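Local coordinates for cobalamin (Vitamin B12) biosynthesis CbiX protein (PDB 3LYH), which probably acts as a metal-binding lyase of the CbiX family, whose members insert metal into tetrapyrroles such as the cobalamin precursor, at the interface of chains A and B. Sequence-based numbering; all coordinates share one arbitrary frame. Chains: chain A/B, Cobalamin (Vitamin B12) biosynthesis CbiX protein.

Contact 1: the interface of chains A and B. Residues chain A 72-75; chain B 20, 23-24, 27.
The methyl group of A:Ala73 sits in a notch made by B:Trp20, B:Thr23 and B:Phe24. These three residues, with B:Leu27, line one side of helix 18-34 of chain B. The partner is a loop of chain A, residues 72-75, just ahead of helix 76-93. CB of A:Ala73 lies 3.6 Å from CE1 of B:Phe24, a ring carbon. The same methyl stands over one face of the B:Trp20 indole, towards its rim. CE1 of B:Phe24 lies over that face too, so within chain B the two aromatic side chains together form the wall of the notch. The edge of the indole is used as well. CE3 of B:Trp20 is 3.6 Å from the backbone N of A:Gly75, which lies in the ring plane. Next to it, CZ3 of B:Trp20 reaches the carbonyl O of A:Ala73, also at 3.6 Å. With CG opposite the backbone N, chi1 173° turns the CE3-CZ3 edge of the indole towards the loop backbone. Replacing the indole of B:Trp20 with an alanine methyl is likely to open a gap beside A:Ala73 and A:Gly75 and to give the B:Phe24 ring more freedom to turn. Further along, where B:Phe24 and B:Leu27 lie on the helix, A:Leu72 of the loop presents its CB rather than its branch end, with CZ of B:Phe24 3.9 Å away. CD1 of B:Leu27 flanks the same CB at 4.0 Å. B:Thr23 divides its roles. Its methyl CG2 faces the loop near the carbonyl of A:Leu72, while its hydroxyl points to a water. Chi1 of -50° sets OG1 beside the backbone N and CG2 opposite it, which turns the methyl and the hydroxyl to different partners. The chains are copies of one protein, and a twin of this patch exists with the chains exchanged. The patch probably helps to hold the two subunits together in the deposited dimer. Water 1 joins them here: it lies 3.0 Å from the amide N of A:Ala74, in a nearly straight bond, and 3.0 Å from OG1 of B:Thr23.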
ATOM      1  N   LEU A  72      -1.682  -2.469   1.688  1.00 12.28           N
ATOM      2  CA  LEU A  72      -1.867  -2.993   0.338  1.00 12.14           C
ATOM      3  C   LEU A  72      -2.314  -4.447   0.331  1.00 14.81           C
ATOM      4  O   LEU A  72      -3.013  -4.848  -0.578  1.00 16.85           O
ATOM      5  CB  LEU A  72      -0.634  -2.791  -0.543  1.00 12.19           C
ATOM      6  CG  LEU A  72      -0.237  -1.319  -0.779  1.00 12.05           C
ATOM      7  CD1 LEU A  72       1.078  -1.162  -1.541  1.00 14.38           C
ATOM      8  CD2 LEU A  72      -1.356  -0.628  -1.550  1.00 14.90           C
ATOM      9  N   ALA A  73      -1.854  -5.232   1.306  1.00 15.34           N
ATOM     10  CA  ALA A  73      -2.344  -6.589   1.481  1.00 14.94           C
ATOM     11  C   ALA A  73      -2.189  -7.039   2.916  1.00 16.45           C
ATOM     12  O   ALA A  73      -1.362  -6.502   3.652  1.00 15.95           O
ATOM     13  CB  ALA A  73      -1.602  -7.537   0.569  1.00 14.74           C
ATOM     14  N   ALA A  74      -2.921  -8.094   3.259  1.00 19.17           N
ATOM     15  CA  ALA A  74      -2.825  -8.689   4.608  1.00 17.73           C
ATOM     16  C   ALA A  74      -2.460 -10.142   4.461  1.00 18.42           C
ATOM     17  O   ALA A  74      -3.244 -10.923   3.904  1.00 21.30           O
ATOM     18  CB  ALA A  74      -4.130  -8.583   5.323  1.00 19.45           C
ATOM     19  N   GLY A  75      -1.311 -10.523   5.012  1.00 17.98           N
ATOM     20  CA  GLY A  75      -0.932 -11.941   5.141  1.00 18.04           C
ATOM     21  C   GLY A  75      -1.669 -12.695   6.234  1.00 17.51           C
ATOM     22  O   GLY A  75      -2.554 -12.140   6.894  1.00 18.53           O
TER
ATOM     23  N   TRP B  20      -1.834 -12.995  -0.196  1.00 12.22           N
ATOM     24  CA  TRP B  20      -0.940 -11.891  -0.306  1.00 14.94           C
ATOM     25  C   TRP B  20      -0.581 -11.643  -1.790  1.00 15.19           C
ATOM     26  O   TRP B  20      -0.716 -10.511  -2.293  1.00 15.74           O
ATOM     27  CB  TRP B  20       0.311 -12.213   0.503  1.00 16.01           C
ATOM     28  CG  TRP B  20       1.391 -11.246   0.362  1.00 16.93           C
ATOM     29  CD1 TRP B  20       2.367 -11.216  -0.635  1.00 16.74           C
ATOM     30  CD2 TRP B  20       1.647 -10.144   1.214  1.00 20.12           C
ATOM     31  NE1 TRP B  20       3.199 -10.152  -0.426  1.00 21.37           N
ATOM     32  CE2 TRP B  20       2.806  -9.500   0.722  1.00 17.07           C
ATOM     33  CE3 TRP B  20       1.022  -9.643   2.376  1.00 19.98           C
ATOM     34  CZ2 TRP B  20       3.335  -8.349   1.330  1.00 26.58           C
ATOM     35  CZ3 TRP B  20       1.558  -8.526   2.989  1.00 24.46           C
ATOM     36  CH2 TRP B  20       2.700  -7.879   2.459  1.00 24.14           C
ATOM     37  N   THR B  23      -3.453 -10.494  -4.032  1.00 13.50           N
ATOM     38  CA  THR B  23      -3.765  -9.062  -3.837  1.00 11.46           C
ATOM     39  C   THR B  23      -2.835  -8.202  -4.668  1.00 11.92           C
ATOM     40  O   THR B  23      -3.272  -7.229  -5.319  1.00 12.50           O
ATOM     41  CB  THR B  23      -3.756  -8.714  -2.336  1.00 15.29           C
ATOM     42  OG1 THR B  23      -4.576  -9.662  -1.638  1.00 18.31           O
ATOM     43  CG2 THR B  23      -4.291  -7.280  -2.124  1.00 16.26           C
ATOM     44  N   PHE B  24      -1.534  -8.492  -4.680  1.00 11.22           N
ATOM     45  CA  PHE B  24      -0.616  -7.702  -5.468  1.00 11.34           C
ATOM     46  C   PHE B  24      -0.809  -7.901  -6.946  1.00 10.87           C
ATOM     47  O   PHE B  24      -0.702  -6.961  -7.705  1.00 12.35           O
ATOM     48  CB  PHE B  24       0.849  -7.912  -5.037  1.00 13.22           C
ATOM     49  CG  PHE B  24       1.170  -7.186  -3.802  1.00 13.07           C
ATOM     50  CD1 PHE B  24       1.117  -7.833  -2.555  1.00 21.07           C
ATOM     51  CD2 PHE B  24       1.514  -5.856  -3.840  1.00  9.71           C
ATOM     52  CE1 PHE B  24       1.389  -7.110  -1.382  1.00 19.52           C
ATOM     53  CE2 PHE B  24       1.772  -5.150  -2.675  1.00 11.99           C
ATOM     54  CZ  PHE B  24       1.666  -5.772  -1.468  1.00 17.28           C
ATOM     55  N   LEU B  27      -3.608  -5.684  -7.803  1.00 10.72           N
ATOM     56  CA  LEU B  27      -3.141  -4.291  -7.763  1.00 11.63           C
ATOM     57  C   LEU B  27      -2.395  -3.918  -9.044  1.00 11.90           C
ATOM     58  O   LEU B  27      -2.510  -2.786  -9.552  1.00 12.08           O
ATOM     59  CB  LEU B  27      -2.242  -4.030  -6.551  1.00 10.90           C
ATOM     60  CG  LEU B  27      -3.039  -3.768  -5.270  1.00 10.51           C
ATOM     61  CD1 LEU B  27      -2.087  -3.912  -4.115  1.00 13.63           C
ATOM     62  CD2 LEU B  27      -3.685  -2.353  -5.289  1.00 12.73           C
TER
HETATM   63  O   HOH W   1      -4.975  -8.897   1.201  1.00 23.37           O

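Contact 2: the interface of chains A and B. Residues chain A 6, 8, 31, 35; chain B 117-118, 121, 125.
The imidazole of A:His6 meets B:Leu121 at its edge: methyl CD1 lies in the ring plane, 3.7 Å from CE1. The ring also meets a second flat group, the carboxylate of B:Glu125. Their planes are 77° apart, close to perpendicular. ND1 of A:His6 donates a hydrogen bond to OE2 of B:Glu125 at 2.9 Å. The bond is moderately bent, 148° at the hydrogen, and uses the anti side of OE2. The acceptor is tilted out of the ring plane. The carboxylate may favour a positive charge on the imidazole. Water 2 adds a second link, 3.0 Å from OE2 of B:Glu125 and 2.9 Å from the backbone O of A:His6. The same OE2 therefore meets both the ring and the main chain of A:His6, directly or through water.

Beyond this polar end the contact is aliphatic. The two methyls of B:Leu121 part: CD1 goes to the histidine, and CD2 meets CG2 of A:Ile35 at 3.7 Å. CG1 of B:Val117 points in among A:Ile8, A:Thr31 and A:Ile35. It stands opposite its own backbone N, chi1 171°. Packing is tight against CD1 of A:Ile35, at 3.4 Å. CD1 of A:Ile8 touches the same methyl at 3.7 Å. B:Lys118 contributes mainly its aliphatic stem, with CG near CD1 of A:Ile35.

The site is a helix-on-subunit interface. Helix 107-125 of chain B lies against strand 6-12, helix 18-34 and the residue just after that helix in chain A. It hides apolar side chains and probably helps to hold the C-terminal helix of one subunit against the other in a dimer.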
ATOM      1  N   HIS A   6     -20.496   8.768  14.674  1.00 28.13           N
ATOM      2  CA  HIS A   6     -19.652   7.727  14.056  1.00 25.57           C
ATOM      3  C   HIS A   6     -18.329   8.359  13.589  1.00 23.81           C
ATOM      4  O   HIS A   6     -18.318   9.503  13.153  1.00 27.20           O
ATOM      5  CB  HIS A   6     -20.413   7.043  12.884  1.00 24.72           C
ATOM      6  CG  HIS A   6     -19.554   6.182  12.000  1.00 18.65           C
ATOM      7  ND1 HIS A   6     -18.951   6.680  10.871  1.00 26.52           N
ATOM      8  CD2 HIS A   6     -19.162   4.887  12.095  1.00 21.35           C
ATOM      9  CE1 HIS A   6     -18.225   5.733  10.303  1.00 25.73           C
ATOM     10  NE2 HIS A   6     -18.333   4.636  11.024  1.00 16.66           N
ATOM     11  N   ILE A   8     -14.449   7.474  11.484  1.00 12.72           N
ATOM     12  CA  ILE A   8     -13.670   6.613  10.630  1.00 14.11           C
ATOM     13  C   ILE A   8     -12.184   6.765  10.993  1.00 12.31           C
ATOM     14  O   ILE A   8     -11.680   7.885  11.281  1.00 16.68           O
ATOM     15  CB  ILE A   8     -14.141   6.796   9.130  1.00 17.28           C
ATOM     16  CG1 ILE A   8     -13.779   5.569   8.268  1.00 21.91           C
ATOM     17  CG2 ILE A   8     -13.671   8.074   8.578  1.00 20.99           C
ATOM     18  CD1 ILE A   8     -14.671   5.337   7.082  1.00 18.14           C
ATOM     19  N   THR A  31      -7.710  12.523   3.344  1.00 12.12           N
ATOM     20  CA  THR A  31      -8.816  12.051   4.164  1.00 12.58           C
ATOM     21  C   THR A  31      -9.059  12.856   5.435  1.00 14.90           C
ATOM     22  O   THR A  31     -10.188  13.251   5.739  1.00 16.75           O
ATOM     23  CB  THR A  31      -8.609  10.584   4.599  1.00 10.93           C
ATOM     24  OG1 THR A  31      -8.480   9.757   3.448  1.00 12.30           O
ATOM     25  CG2 THR A  31      -9.804  10.091   5.426  1.00 13.60           C
ATOM     26  N   ILE A  35     -12.684  14.701   5.603  1.00 22.28           N
ATOM     27  CA  ILE A  35     -13.723  13.987   6.349  1.00 20.42           C
ATOM     28  C   ILE A  35     -13.698  14.327   7.838  1.00 22.71           C
ATOM     29  O   ILE A  35     -12.683  14.129   8.523  1.00 20.07           O
ATOM     30  CB  ILE A  35     -13.620  12.461   6.117  1.00 19.47           C
ATOM     31  CG1 ILE A  35     -13.757  12.144   4.624  1.00 26.97           C
ATOM     32  CG2 ILE A  35     -14.707  11.695   6.912  1.00 21.27           C
ATOM     33  CD1 ILE A  35     -13.329  10.732   4.281  1.00 26.37           C
TER
ATOM     34  N   VAL B 117     -12.149   5.732   1.493  1.00  9.64           N
ATOM     35  CA  VAL B 117     -12.708   6.066   2.799  1.00 10.08           C
ATOM     36  C   VAL B 117     -14.134   6.649   2.664  1.00  9.26           C
ATOM     37  O   VAL B 117     -15.047   6.276   3.441  1.00 13.49           O
ATOM     38  CB  VAL B 117     -11.827   7.014   3.622  1.00  9.81           C
ATOM     39  CG1 VAL B 117     -12.557   7.479   4.862  1.00 14.14           C
ATOM     40  CG2 VAL B 117     -10.513   6.324   4.003  1.00 12.53           C
ATOM     41  N   LYS B 118     -14.366   7.511   1.670  1.00 11.09           N
ATOM     42  CA  LYS B 118     -15.728   7.994   1.356  0.50 11.62           C
ATOM     43  C   LYS B 118     -16.719   6.860   1.048  1.00 10.75           C
ATOM     44  O   LYS B 118     -17.848   6.914   1.506  1.00 12.43           O
ATOM     45  CB  LYS B 118     -15.701   9.013   0.210  0.50 11.49           C
ATOM     46  CG  LYS B 118     -15.044  10.336   0.594  0.50 15.81           C
ATOM     47  CD  LYS B 118     -14.638  11.245  -0.613  0.50 17.71           C
ATOM     48  CE  LYS B 118     -15.834  11.840  -1.385  0.50 21.35           C
ATOM     49  NZ  LYS B 118     -15.428  12.861  -2.462  0.50 14.67           N
ATOM     50  N   LEU B 121     -17.413   5.169   4.409  1.00 10.72           N
ATOM     51  CA  LEU B 121     -18.213   6.016   5.251  1.00 11.61           C
ATOM     52  C   LEU B 121     -19.665   5.931   4.814  1.00 14.35           C
ATOM     53  O   LEU B 121     -20.550   5.749   5.647  1.00 16.19           O
ATOM     54  CB  LEU B 121     -17.716   7.447   5.235  1.00 13.80           C
ATOM     55  CG  LEU B 121     -18.293   8.492   6.167  1.00 19.66           C
ATOM     56  CD1 LEU B 121     -17.967   8.212   7.629  1.00 24.12           C
ATOM     57  CD2 LEU B 121     -17.729   9.862   5.748  1.00 22.14           C
ATOM     58  N   GLU B 125     -22.522   4.782   7.252  1.00 27.91           N
ATOM     59  CA  GLU B 125     -23.426   5.872   7.707  1.00 31.12           C
ATOM     60  C   GLU B 125     -24.767   5.935   6.969  1.00 34.63           C
ATOM     61  O   GLU B 125     -25.679   6.609   7.440  1.00 30.97           O
ATOM     62  CB  GLU B 125     -22.725   7.241   7.623  1.00 31.16           C
ATOM     63  CG  GLU B 125     -21.541   7.375   8.602  1.00 33.82           C
ATOM     64  CD  GLU B 125     -21.060   8.811   8.809  1.00 38.99           C
ATOM     65  OE1 GLU B 125     -21.459   9.701   8.018  1.00 34.25           O
ATOM     66  OE2 GLU B 125     -20.255   9.041   9.754  1.00 33.01           O
TER
HETATM   67  O   HOH W   2     -17.710  10.406  10.433  1.00 36.85           O

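Contact 1 and contact 2 lie about 22 Å apart, measured between the centres of their C-alpha atoms. They share no residue in the copies given, but helix 18-34 serves both. Chain B supplies it in contact 1, and chain A supplies its far end in contact 2. By the two-fold symmetry, each subunit therefore uses this helix at both places. Contact 1 sits near the middle of the pair, while contact 2 lies where the C-terminal helix reaches across the neighbour. With their twins they spread the interface widely, which suggests a stable dimer, though the structure alone does not prove it.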